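Local coordinates for DNA ligase D 3'-phosphoesterase domain-containing protein (Methanocella paludicola, PDB 5DMP) that probably removes 3'-terminal phosphate groups from DNA ends during archaeal non-homologous end joining, like the phosphoesterase domain of ligase D, at residues K35-P41 / Y145-E149; Y82-R86 / T96-S100; E111-L115 / A152-V156. One frame throughout, in Å; residues are numbered along the deposited sequence.

Contact 1: residues K35-P41 / Y145-E149. With EDO (1,2-ethanediol), chain H.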
# COMPACT_ATOMS: atom_id res chain seq x y z
N LYS A 35 10.56 -0.60 -1.16
CA LYS A 35 10.88 0.45 -2.17
C LYS A 35 9.61 1.19 -2.62
O LYS A 35 9.63 2.08 -3.51
CB LYS A 35 11.51 -0.18 -3.42
CG LYS A 35 12.88 -0.85 -3.20
CD LYS A 35 13.67 -0.97 -4.52
CE LYS A 35 14.00 0.43 -5.08
NZ LYS A 35 14.07 0.65 -6.58
N GLY A 36 8.50 0.88 -1.98
CA GLY A 36 7.26 1.59 -2.39
C GLY A 36 6.64 1.07 -3.69
O GLY A 36 7.20 0.14 -4.35
N PRO A 37 5.45 1.61 -4.07
CA PRO A 37 4.75 1.12 -5.24
C PRO A 37 5.52 1.53 -6.49
O PRO A 37 6.30 2.52 -6.44
CB PRO A 37 3.42 1.87 -5.21
CG PRO A 37 3.69 3.11 -4.41
CD PRO A 37 4.70 2.69 -3.36
N SER A 38 5.33 0.76 -7.55
CA SER A 38 5.84 1.20 -8.85
C SER A 38 4.65 1.29 -9.79
O SER A 38 3.71 0.45 -9.75
CB SER A 38 6.93 0.22 -9.36
OG SER A 38 7.27 0.53 -10.71
N LEU A 39 4.67 2.29 -10.70
CA LEU A 39 3.63 2.42 -11.74
C LEU A 39 3.85 1.46 -12.88
O LEU A 39 2.96 1.29 -13.73
CB LEU A 39 3.66 3.87 -12.33
CG LEU A 39 3.44 4.96 -11.29
CD1 LEU A 39 3.56 6.38 -11.91
CD2 LEU A 39 2.07 4.76 -10.65
N ASP A 40 5.05 0.84 -12.94
CA ASP A 40 5.44 -0.03 -14.08
C ASP A 40 5.03 -1.48 -13.80
O ASP A 40 5.51 -2.03 -12.82
CB ASP A 40 6.97 0.05 -14.23
CG ASP A 40 7.49 -0.72 -15.43
OD1 ASP A 40 6.80 -1.59 -15.99
OD2 ASP A 40 8.63 -0.40 -15.82
N PRO A 41 4.12 -2.08 -14.59
CA PRO A 41 3.64 -3.47 -14.43
C PRO A 41 4.71 -4.54 -14.59
O PRO A 41 4.42 -5.66 -14.29
CB PRO A 41 2.62 -3.65 -15.51
CG PRO A 41 2.94 -2.56 -16.53
CD PRO A 41 3.52 -1.42 -15.78
N TYR A 145 7.79 5.09 -17.62
CA TYR A 145 6.88 5.31 -16.51
C TYR A 145 7.49 6.28 -15.57
O TYR A 145 8.69 6.22 -15.31
CB TYR A 145 6.71 4.00 -15.75
CG TYR A 145 5.86 3.04 -16.48
CD1 TYR A 145 4.47 3.03 -16.30
CD2 TYR A 145 6.43 2.08 -17.34
CE1 TYR A 145 3.67 2.12 -17.00
CE2 TYR A 145 5.66 1.18 -18.05
CZ TYR A 145 4.27 1.20 -17.88
OH TYR A 145 3.54 0.27 -18.55
N GLU A 146 6.68 7.19 -15.08
CA GLU A 146 7.07 8.02 -13.96
C GLU A 146 7.57 7.20 -12.73
O GLU A 146 7.04 6.13 -12.44
CB GLU A 146 5.83 8.80 -13.55
CG GLU A 146 6.10 10.05 -12.73
CD GLU A 146 4.83 10.64 -12.14
OE1 GLU A 146 4.93 11.39 -11.15
OE2 GLU A 146 3.73 10.33 -12.65
N ASP A 147 8.61 7.69 -12.06
CA ASP A 147 9.04 7.22 -10.75
C ASP A 147 8.18 8.00 -9.76
O ASP A 147 8.48 9.16 -9.42
CB ASP A 147 10.50 7.55 -10.54
CG ASP A 147 11.03 7.08 -9.21
OD1 ASP A 147 10.29 6.96 -8.20
OD2 ASP A 147 12.25 6.88 -9.14
N ILE A 148 7.09 7.37 -9.31
CA ILE A 148 6.10 8.09 -8.47
C ILE A 148 6.75 8.50 -7.14
O ILE A 148 6.41 9.56 -6.54
CB ILE A 148 4.80 7.21 -8.27
CG1 ILE A 148 3.66 8.09 -7.64
CG2 ILE A 148 5.13 5.94 -7.45
CD1 ILE A 148 3.17 9.14 -8.60
N GLU A 149 7.72 7.73 -6.67
CA GLU A 149 8.33 8.08 -5.38
C GLU A 149 9.15 9.35 -5.47
O GLU A 149 9.25 10.06 -4.50
CB GLU A 149 9.25 6.99 -4.87
CG GLU A 149 8.50 5.89 -4.18
CD GLU A 149 7.99 4.87 -5.14
OE1 GLU A 149 8.59 4.79 -6.25
OE2 GLU A 149 6.98 4.18 -4.81
C1 EDO H . 11.02 9.98 -13.18
O1 EDO H . 9.66 10.41 -13.04
C2 EDO H . 11.87 10.89 -12.29
O2 EDO H . 11.02 11.90 -11.72
O HOH W 1 6.83 4.52 -10.24

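Contact 2: residues Y82-R86 / T96-S100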
# COMPACT_ATOMS: atom_id res chain seq x y z
N TYR A 82 -10.61 1.70 -2.47
CA TYR A 82 -10.28 0.77 -3.55
C TYR A 82 -11.51 -0.04 -3.89
O TYR A 82 -12.46 -0.06 -3.10
CB TYR A 82 -9.12 -0.18 -3.08
CG TYR A 82 -9.52 -1.17 -2.02
CD1 TYR A 82 -9.98 -2.44 -2.38
CD2 TYR A 82 -9.39 -0.86 -0.64
CE1 TYR A 82 -10.31 -3.39 -1.42
CE2 TYR A 82 -9.76 -1.80 0.33
CZ TYR A 82 -10.21 -3.02 -0.04
OH TYR A 82 -10.55 -3.91 0.92
N ARG A 83 -11.48 -0.71 -5.03
CA ARG A 83 -12.56 -1.58 -5.45
C ARG A 83 -11.94 -2.95 -5.66
O ARG A 83 -10.82 -3.09 -6.18
CB ARG A 83 -13.19 -1.12 -6.82
CG ARG A 83 -13.78 0.27 -6.79
CD ARG A 83 -14.46 0.58 -8.13
NE ARG A 83 -13.61 1.36 -9.08
CZ ARG A 83 -13.14 0.80 -10.15
NH1 ARG A 83 -13.36 -0.52 -10.36
NH2 ARG A 83 -12.47 1.55 -11.04
N ASN A 84 -12.70 -3.99 -5.30
CA ASN A 84 -12.17 -5.34 -5.43
C ASN A 84 -12.49 -5.84 -6.86
O ASN A 84 -13.67 -6.10 -7.16
CB ASN A 84 -12.90 -6.22 -4.42
CG ASN A 84 -12.56 -7.69 -4.61
OD1 ASN A 84 -11.63 -8.05 -5.36
ND2 ASN A 84 -13.27 -8.54 -3.90
N LEU A 85 -11.47 -5.99 -7.72
CA LEU A 85 -11.71 -6.41 -9.11
C LEU A 85 -12.21 -7.86 -9.18
O LEU A 85 -12.83 -8.25 -10.18
CB LEU A 85 -10.43 -6.24 -9.95
CG LEU A 85 -10.10 -4.74 -10.14
CD1 LEU A 85 -8.76 -4.58 -10.80
CD2 LEU A 85 -11.19 -4.06 -10.93
N ARG A 86 -11.91 -8.65 -8.14
CA ARG A 86 -12.29 -10.08 -8.17
C ARG A 86 -13.77 -10.36 -7.94
O ARG A 86 -14.18 -11.53 -8.03
CB ARG A 86 -11.37 -10.94 -7.28
CG ARG A 86 -9.93 -10.89 -7.80
CD ARG A 86 -9.00 -11.83 -7.09
NE ARG A 86 -9.30 -13.19 -7.56
CZ ARG A 86 -9.01 -14.32 -6.91
NH1 ARG A 86 -8.36 -14.32 -5.75
NH2 ARG A 86 -9.35 -15.50 -7.48
N THR A 96 -14.72 -12.43 -2.68
CA THR A 96 -14.77 -11.22 -1.82
C THR A 96 -13.32 -10.84 -1.49
O THR A 96 -12.40 -11.58 -1.82
CB THR A 96 -15.49 -11.52 -0.49
OG1 THR A 96 -14.74 -12.51 0.22
CG2 THR A 96 -16.89 -12.05 -0.79
N ILE A 97 -13.09 -9.67 -0.89
CA ILE A 97 -11.74 -9.26 -0.58
C ILE A 97 -11.13 -10.19 0.47
O ILE A 97 -9.95 -10.54 0.39
CB ILE A 97 -11.69 -7.73 -0.18
CG1 ILE A 97 -10.24 -7.17 -0.26
CG2 ILE A 97 -12.27 -7.52 1.24
CD1 ILE A 97 -9.61 -7.18 -1.68
N GLU A 98 -11.95 -10.62 1.46
CA GLU A 98 -11.46 -11.55 2.45
C GLU A 98 -11.11 -12.90 1.84
O GLU A 98 -10.07 -13.47 2.17
CB GLU A 98 -12.44 -11.68 3.66
CG GLU A 98 -12.70 -10.38 4.45
CD GLU A 98 -13.76 -9.46 3.81
OE1 GLU A 98 -14.40 -9.82 2.77
OE2 GLU A 98 -13.95 -8.33 4.36
N GLN A 99 -11.95 -13.41 0.94
CA GLN A 99 -11.64 -14.68 0.20
C GLN A 99 -10.38 -14.52 -0.65
O GLN A 99 -9.53 -15.42 -0.69
CB GLN A 99 -12.76 -15.09 -0.75
CG GLN A 99 -14.02 -15.46 -0.02
CD GLN A 99 -15.17 -15.76 -0.93
OE1 GLN A 99 -15.39 -15.10 -1.97
NE2 GLN A 99 -15.97 -16.74 -0.51
N SER A 100 -10.28 -13.37 -1.33
CA SER A 100 -9.03 -13.02 -2.03
C SER A 100 -7.80 -13.05 -1.13
O SER A 100 -6.75 -13.64 -1.51
CB SER A 100 -9.16 -11.61 -2.69
OG SER A 100 -10.22 -11.64 -3.65

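Contact 3: residues E111-L115 / A152-V156. With EDO (1,2-ethanediol), chain C; EDO (1,2-ethanediol), chain B.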
# COMPACT_ATOMS: atom_id res chain seq x y z
N GLU A 111 -8.01 3.77 -5.74
CA GLU A 111 -8.49 5.13 -6.02
C GLU A 111 -7.81 6.09 -5.05
O GLU A 111 -8.39 6.56 -4.03
CB GLU A 111 -10.01 5.17 -5.82
CG GLU A 111 -10.72 4.16 -6.73
CD GLU A 111 -12.14 3.80 -6.29
OE1 GLU A 111 -12.38 3.45 -5.08
OE2 GLU A 111 -13.03 3.81 -7.16
N GLY A 112 -6.57 6.39 -5.35
CA GLY A 112 -5.80 7.29 -4.53
C GLY A 112 -5.59 8.65 -5.22
O GLY A 112 -6.15 8.92 -6.33
N LYS A 113 -4.73 9.47 -4.63
CA LYS A 113 -4.29 10.70 -5.26
C LYS A 113 -3.02 10.45 -6.04
O LYS A 113 -2.77 11.14 -7.05
CB LYS A 113 -4.04 11.82 -4.23
CG LYS A 113 -5.23 12.06 -3.30
CD LYS A 113 -6.40 12.76 -4.00
CE LYS A 113 -6.50 14.22 -3.54
NZ LYS A 113 -7.20 15.00 -4.60
N LYS A 114 -2.21 9.48 -5.62
CA LYS A 114 -0.96 9.21 -6.32
C LYS A 114 -1.06 7.95 -7.18
O LYS A 114 -0.52 7.90 -8.32
CB LYS A 114 0.25 9.15 -5.41
CG LYS A 114 0.50 10.51 -4.65
CD LYS A 114 1.69 10.38 -3.74
CE LYS A 114 1.90 11.67 -2.89
NZ LYS A 114 2.94 11.44 -1.86
N LEU A 115 -1.67 6.92 -6.62
CA LEU A 115 -1.91 5.65 -7.34
C LEU A 115 -3.36 5.56 -7.73
O LEU A 115 -4.26 5.77 -6.90
CB LEU A 115 -1.55 4.46 -6.42
CG LEU A 115 -0.16 4.24 -5.86
CD1 LEU A 115 -0.11 2.81 -5.33
CD2 LEU A 115 0.86 4.46 -7.01
N ALA A 152 6.54 12.42 -6.46
CA ALA A 152 5.48 12.84 -5.50
C ALA A 152 5.82 12.36 -4.13
O ALA A 152 5.18 11.40 -3.62
CB ALA A 152 4.11 12.34 -5.96
N PRO A 153 6.81 13.02 -3.49
CA PRO A 153 7.38 12.49 -2.29
C PRO A 153 6.68 12.92 -1.03
O PRO A 153 6.98 12.40 0.02
CB PRO A 153 8.85 13.03 -2.32
CG PRO A 153 8.76 14.30 -3.15
CD PRO A 153 7.60 14.15 -4.07
N ASP A 154 5.73 13.87 -1.12
CA ASP A 154 5.26 14.57 0.09
C ASP A 154 3.87 14.13 0.57
O ASP A 154 3.16 13.41 -0.14
CB ASP A 154 5.39 16.12 -0.02
CG ASP A 154 6.82 16.54 -0.34
OD1 ASP A 154 7.76 15.86 0.17
OD2 ASP A 154 6.99 17.48 -1.18
N SER A 155 3.50 14.61 1.75
CA SER A 155 2.22 14.17 2.38
C SER A 155 1.03 14.55 1.54
O SER A 155 0.86 15.72 1.13
CB SER A 155 2.08 14.74 3.81
OG SER A 155 0.77 14.60 4.26
N VAL A 156 0.17 13.57 1.31
CA VAL A 156 -1.12 13.78 0.62
C VAL A 156 -2.05 14.55 1.57
O VAL A 156 -2.98 15.23 1.11
CB VAL A 156 -1.68 12.40 0.14
CG1 VAL A 156 -2.30 11.59 1.25
CG2 VAL A 156 -2.61 12.56 -1.00
C1 EDO C . 1.38 15.11 -2.76
O1 EDO C . -0.05 15.03 -2.94
C2 EDO C . 1.70 16.39 -2.00
O2 EDO C . 0.44 16.91 -1.57
C1 EDO B . 12.24 15.17 2.29
O1 EDO B . 12.36 15.53 3.70
C2 EDO B . 11.42 13.90 2.05
O2 EDO B . 9.98 14.11 2.13

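Contact 1: residues K35-P41 / Y145-E149
An ST turn, in the loop between strands 27-33 and 45-53, carries Leu39 and Asp40 against Tyr145 and Glu146, just ahead of helix 148-151, and Ile148 at its start. The turn is closed by Ser38 OG, which accepts from Asp40 N at 3.2 Å. Asp40 lies over the Tyr145 ring: its CA stands 3.8 Å from the ring centroid, only 6° off the normal, in a CH-pi contact. With CG anti to the backbone N (chi1 -176°), the carboxylate lies down over the CD2 and CE2 side of the ring, its plane 20° from that of the ring, while OD1 accepts from Lys42 N. Pro41 CD comes 3.2 Å from Tyr145 OH, and the ring of His141 also stacks with the tyrosine. Ahead of helix 148-151, Asp147 is the N-cap residue and its OD1 accepts from Lys150 N. Leu39 wedges into the bend that leads to this cap; its CD1 touches Glu146 CB at 3.7 Å and Ile148 CB at 3.9 Å, and the leucine and isoleucine side chains cross at about a right angle. Beside it, between the two segments, a water joins the backbones, accepting from Leu39 N and Ile148 N and donating to Glu146 O, 2.7 Å away. Nearer the start of the loop, Glu149 bends at chi2 and brings OE2 to 3.1 Å from Pro37 CD. Gly36 sits beside this carboxyl group at backbone angles that would jam any CB against the carbonyl O of Lys35, and its own carbonyl O accepts from Arg45 NE.

Contact 2: residues Y82-R86 / T96-S100
Asn84 and Ile97 both hold their first branch anti to the backbone N, CG at chi1 172° in the asparagine and CG1 at -163° in the isoleucine, and the two side chains run antiparallel, one alongside the other. This brings Asn84 ND2 to the N-terminal end of helix 97-103, 3.3 Å from Thr96 C, and there it donates to Met95 O, just before the cap. Its other branch, OD1, turns back to accept from Arg86 N at 2.9 Å, with the donor above the carbonyl plane, so the amide is gripped at both ends. A leucine in its place would probably cost Met95 O and Arg86 N their bonds to the side-chain amide and leave the Asx turn without its closing bond. Beside it, Tyr82 and Ile97 approach from opposite directions, the isoleucine CD1 lying obliquely to the ring: Tyr82 CE1 lies 3.9 Å from Ile97 CD1 and OH 3.5 Å from CG1, while the hydroxyl is hydrogen-bonded to Glu23 O. Ser100 OG packs on Arg86 CD at 3.7 Å and donates to Thr96 O, which also accepts from Ser100 N on the opposite face of its plane. The arginine runs on to Gln103 OE1 and Lys105 O through NH1. Thr96 N donates to Gln99 OE1 (2.8 Å) and Gln99 N to Thr96 OG1 (3.0 Å), the reciprocal pair that defines a capping box at the N-terminus of helix 97-103, next to the Asx turn that ends strand 72-84.

Contact 3: residues E111-L115 / A152-V156
Lys114 NZ meets the peptide carbonyls of Ala152 and Asp154 at different angles to their planes. Above the plane of the Ala152 carbonyl, 50° out of it, the ammonium donates to the oxygen at 2.8 Å; the Asp154 carbonyl is approached within 17° of its own plane, with NZ 2.6 Å from Asp154 O. The lysine gets there by a chain extended beyond CG, whose methylenes pass alongside the Ala152 methyl, CD 3.8 Å from its CB. A third bond, to Trp77 O, adds to the grip on the ammonium, which also makes a cation-pi contact with the Trp77 ring. Nearby, Val156 CG2, anti to its own backbone N, reaches Lys113 CG at 3.5 Å, and the two side chains cross at about a right angle. A 1,2-ethanediol, probably from the crystallisation liquor, lies against Lys114 CE and donates to Ser155 O. The contact thus joins the loop between strands 105-111 and 118-123 to the loop between helices 148-151 and 162-167, and both attach to strand 72-84: Asp78 accepts from Lys113 N and Leu115 N, and Val156 pairs by its backbone with Val76.

Overall arrangement
Following the chain from the N terminus, residues 35-41 open contact 1 just after strand 27-33. The long loop it will close contains contact 2, which joins the end of strand 72-84 to helix 97-103 over a short connection. Contact 3 opens next, at 111-115, after contact 2 has closed. Segment 145-149 then closes contact 1 and segment 152-156, after helix 148-151, closes contact 3, so these two cross. They also touch: Leu115 packs on Pro37 and Leu39, joining both loops beside Trp77 of the antiparallel sheet. Contact 2 lies about 22 Å from contact 3 between centres, yet a salt bridge from Arg83 to Glu111 links them.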